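Local structure of CheQ (Campylobacter jejuni subsp. jejuni, 6A51) at residues Y55-I60 with F85-A90. The protein probably takes part, together with the regulator CheP, in controlling transcription of the core chemotaxis operon cheVAW. Sequence-based numbering, arbitrary orientation.
Sequences YQGTRI and FVLASA
The phenol oxygen of Y55 lies over the backbone of V86, its OH 3.5 Å from V86 CA, and its hydrogen bond goes to the carbonyl oxygen of E22, so the polar end of this buried ring is satisfied by the N-terminal part of the chain. No hydrogen bond links 55-60 to 85-90; the two are joined by packing, most of it around the Y55 ring. The methyl of A90 sits over one face of that ring as a CH-pi contact, A90 CB being 3.9 Å from the Y55 ring centroid and 19° off its normal, displaced toward the CG and CD1 rim. L87 meets the CD2 and CE2 flank obliquely, with Y55 CD2 3.6 Å from L87 CD2, while V86 crosses the hydroxyl end at about a right angle. With CG anti to the carbonyl carbon of Y55 (chi1 -65°), the ring reaches along V86 and L87 and across A90.

The same branch of L87 also meets T58 and I60: T58 OG1 stands 3.5 Å from L87 CD2, and I60 brings its CD1 to 4.1 Å from L87 CD2. At the more open margin the T58 methyl packs beside the S89 hydroxyl, with T58 CG2 3.8 Å from S89 OG. A type I beta turn from Y55 to T58, closed by T58 N to Y55 O at 3.2 Å, brings the threonine back beside the tyrosine.

L87 is the N-cap residue of helix 88-95, and the ring, touching V86, L87 and A90, lies over the junction where strand 85-87 passes into that helix. The contact thereby packs the connection between strands 52-55 and 62-64 of the four-stranded mixed sheet against an outer strand of the antiparallel sheet 85-87, 122-126, 116-119, where L87 also touches I122 and F124 of strand 122-126.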
ATOM      1  N   TYR A  55       2.378  -0.584   8.785  1.00 32.58           N
ATOM      2  CA  TYR A  55       1.723  -1.852   8.503  1.00 40.06           C
ATOM      3  C   TYR A  55       2.358  -2.932   9.368  1.00 38.42           C
ATOM      4  O   TYR A  55       3.537  -2.848   9.725  1.00 32.06           O
ATOM      5  CB  TYR A  55       1.833  -2.219   7.016  1.00 28.93           C
ATOM      6  CG  TYR A  55       1.100  -1.266   6.110  1.00 23.52           C
ATOM      7  CD1 TYR A  55      -0.290  -1.319   6.007  1.00 33.03           C
ATOM      8  CD2 TYR A  55       1.782  -0.292   5.381  1.00 25.08           C
ATOM      9  CE1 TYR A  55      -0.985  -0.436   5.208  1.00 26.77           C
ATOM     10  CE2 TYR A  55       1.084   0.614   4.558  1.00 22.45           C
ATOM     11  CZ  TYR A  55      -0.291   0.528   4.481  1.00 26.47           C
ATOM     12  OH  TYR A  55      -0.999   1.394   3.685  1.00 26.79           O
ATOM     13  N   GLN A  56       1.566  -3.957   9.694  1.00 35.48           N
ATOM     14  CA  GLN A  56       2.007  -4.950  10.667  1.00 27.86           C
ATOM     15  C   GLN A  56       3.308  -5.620  10.249  1.00 36.85           C
ATOM     16  O   GLN A  56       4.203  -5.819  11.078  1.00 52.50           O
ATOM     17  CB  GLN A  56       0.918  -5.991  10.879  1.00 31.16           C
ATOM     18  CG  GLN A  56       1.380  -7.187  11.670  1.00 30.27           C
ATOM     19  CD  GLN A  56       0.260  -8.175  11.890  1.00 39.59           C
ATOM     20  OE1 GLN A  56      -0.918  -7.798  11.939  1.00 37.70           O
ATOM     21  NE2 GLN A  56       0.612  -9.449  12.000  1.00 33.88           N
ATOM     22  N   GLY A  57       3.450  -5.962   8.971  1.00 24.17           N
ATOM     23  CA  GLY A  57       4.623  -6.742   8.620  1.00 27.78           C
ATOM     24  C   GLY A  57       5.936  -5.971   8.587  1.00 40.40           C
ATOM     25  O   GLY A  57       6.998  -6.605   8.532  1.00 56.53           O
ATOM     26  N   THR A  58       5.904  -4.640   8.625  1.00 31.41           N
ATOM     27  CA  THR A  58       7.099  -3.841   8.397  1.00 37.21           C
ATOM     28  C   THR A  58       7.194  -2.706   9.401  1.00 38.82           C
ATOM     29  O   THR A  58       6.208  -2.312  10.025  1.00 60.39           O
ATOM     30  CB  THR A  58       7.102  -3.240   6.995  1.00 46.77           C
ATOM     31  OG1 THR A  58       5.928  -2.422   6.843  1.00 43.17           O
ATOM     32  CG2 THR A  58       7.118  -4.352   5.943  1.00 29.12           C
ATOM     33  N   ARG A  59       8.393  -2.146   9.517  1.00 36.62           N
ATOM     34  CA  ARG A  59       8.640  -1.036  10.425  1.00 42.14           C
ATOM     35  C   ARG A  59       8.846   0.280   9.687  1.00 44.50           C
ATOM     36  O   ARG A  59       9.327   1.252  10.282  1.00 49.05           O
ATOM     37  CB  ARG A  59       9.848  -1.340  11.307  1.00 59.31           C
ATOM     38  CG  ARG A  59       9.624  -2.484  12.279  1.00 40.82           C
ATOM     39  CD  ARG A  59       8.900  -2.012  13.494  1.00 39.21           C
ATOM     40  NE  ARG A  59       8.306  -3.097  14.270  1.00 52.00           N
ATOM     41  CZ  ARG A  59       7.708  -2.920  15.446  1.00 47.22           C
ATOM     42  NH1 ARG A  59       7.645  -1.703  15.976  1.00 50.06           N
ATOM     43  NH2 ARG A  59       7.176  -3.952  16.091  1.00 44.88           N
ATOM     44  N   ILE A  60       8.497   0.336   8.402  1.00 41.95           N
ATOM     45  CA  ILE A  60       8.535   1.596   7.679  1.00 33.01           C
ATOM     46  C   ILE A  60       7.547   2.566   8.313  1.00 34.80           C
ATOM     47  O   ILE A  60       6.372   2.240   8.533  1.00 30.87           O
ATOM     48  CB  ILE A  60       8.243   1.349   6.191  1.00 33.32           C
ATOM     49  CG1 ILE A  60       9.462   0.712   5.530  1.00 31.76           C
ATOM     50  CG2 ILE A  60       7.846   2.637   5.483  1.00 28.05           C
ATOM     51  CD1 ILE A  60       9.106  -0.429   4.670  1.00 23.26           C
ATOM     52  N   PHE A  85      -2.721   4.615  -2.158  1.00 30.13           N
ATOM     53  CA  PHE A  85      -1.622   3.666  -2.155  1.00 32.58           C
ATOM     54  C   PHE A  85      -1.541   2.919  -0.840  1.00 26.39           C
ATOM     55  O   PHE A  85      -2.029   3.370   0.202  1.00 28.81           O
ATOM     56  CB  PHE A  85      -0.295   4.359  -2.446  1.00 31.65           C
ATOM     57  CG  PHE A  85      -0.097   4.660  -3.900  1.00 37.33           C
ATOM     58  CD1 PHE A  85      -0.631   5.822  -4.456  1.00 34.65           C
ATOM     59  CD2 PHE A  85       0.589   3.766  -4.727  1.00 32.80           C
ATOM     60  CE1 PHE A  85      -0.460   6.107  -5.806  1.00 32.58           C
ATOM     61  CE2 PHE A  85       0.768   4.044  -6.087  1.00 41.29           C
ATOM     62  CZ  PHE A  85       0.244   5.221  -6.626  1.00 30.74           C
ATOM     63  N   VAL A  86      -0.935   1.737  -0.918  1.00 20.43           N
ATOM     64  CA  VAL A  86      -0.524   0.965   0.243  1.00 24.79           C
ATOM     65  C   VAL A  86       0.873   0.438  -0.051  1.00 25.99           C
ATOM     66  O   VAL A  86       1.305   0.373  -1.205  1.00 24.48           O
ATOM     67  CB  VAL A  86      -1.482  -0.205   0.552  1.00 27.19           C
ATOM     68  CG1 VAL A  86      -2.919   0.268   0.597  1.00 24.45           C
ATOM     69  CG2 VAL A  86      -1.309  -1.308  -0.476  1.00 21.35           C
ATOM     70  N   LEU A  87       1.597   0.090   1.007  1.00 30.23           N
ATOM     71  CA  LEU A  87       2.880  -0.572   0.826  1.00 28.57           C
ATOM     72  C   LEU A  87       2.690  -1.848   0.012  1.00 33.90           C
ATOM     73  O   LEU A  87       1.716  -2.584   0.204  1.00 34.44           O
ATOM     74  CB  LEU A  87       3.480  -0.904   2.186  1.00 28.35           C
ATOM     75  CG  LEU A  87       4.917  -0.535   2.483  1.00 35.21           C
ATOM     76  CD1 LEU A  87       5.203   0.840   1.949  1.00 34.65           C
ATOM     77  CD2 LEU A  87       5.059  -0.558   3.979  1.00 41.75           C
ATOM     78  N   ALA A  88       3.612  -2.108  -0.917  1.00 33.23           N
ATOM     79  CA  ALA A  88       3.473  -3.291  -1.767  1.00 26.42           C
ATOM     80  C   ALA A  88       3.514  -4.575  -0.950  1.00 30.49           C
ATOM     81  O   ALA A  88       2.726  -5.496  -1.200  1.00 35.19           O
ATOM     82  CB  ALA A  88       4.559  -3.306  -2.837  1.00 27.79           C
ATOM     83  N   SER A  89       4.439  -4.662   0.019  1.00 28.97           N
ATOM     84  CA  SER A  89       4.475  -5.808   0.932  1.00 37.91           C
ATOM     85  C   SER A  89       3.139  -6.011   1.646  1.00 26.16           C
ATOM     86  O   SER A  89       2.719  -7.151   1.879  1.00 23.97           O
ATOM     87  CB  SER A  89       5.578  -5.618   1.970  1.00 27.61           C
ATOM     88  OG  SER A  89       5.453  -4.334   2.572  1.00 39.51           O
ATOM     89  N   ALA A  90       2.468  -4.918   2.021  1.00 21.39           N
ATOM     90  CA  ALA A  90       1.159  -5.036   2.657  1.00 22.56           C
ATOM     91  C   ALA A  90       0.120  -5.542   1.671  1.00 31.84           C
ATOM     92  O   ALA A  90      -0.727  -6.376   2.022  1.00 38.65           O
ATOM     93  CB  ALA A  90       0.719  -3.689   3.240  1.00 21.15           C
TER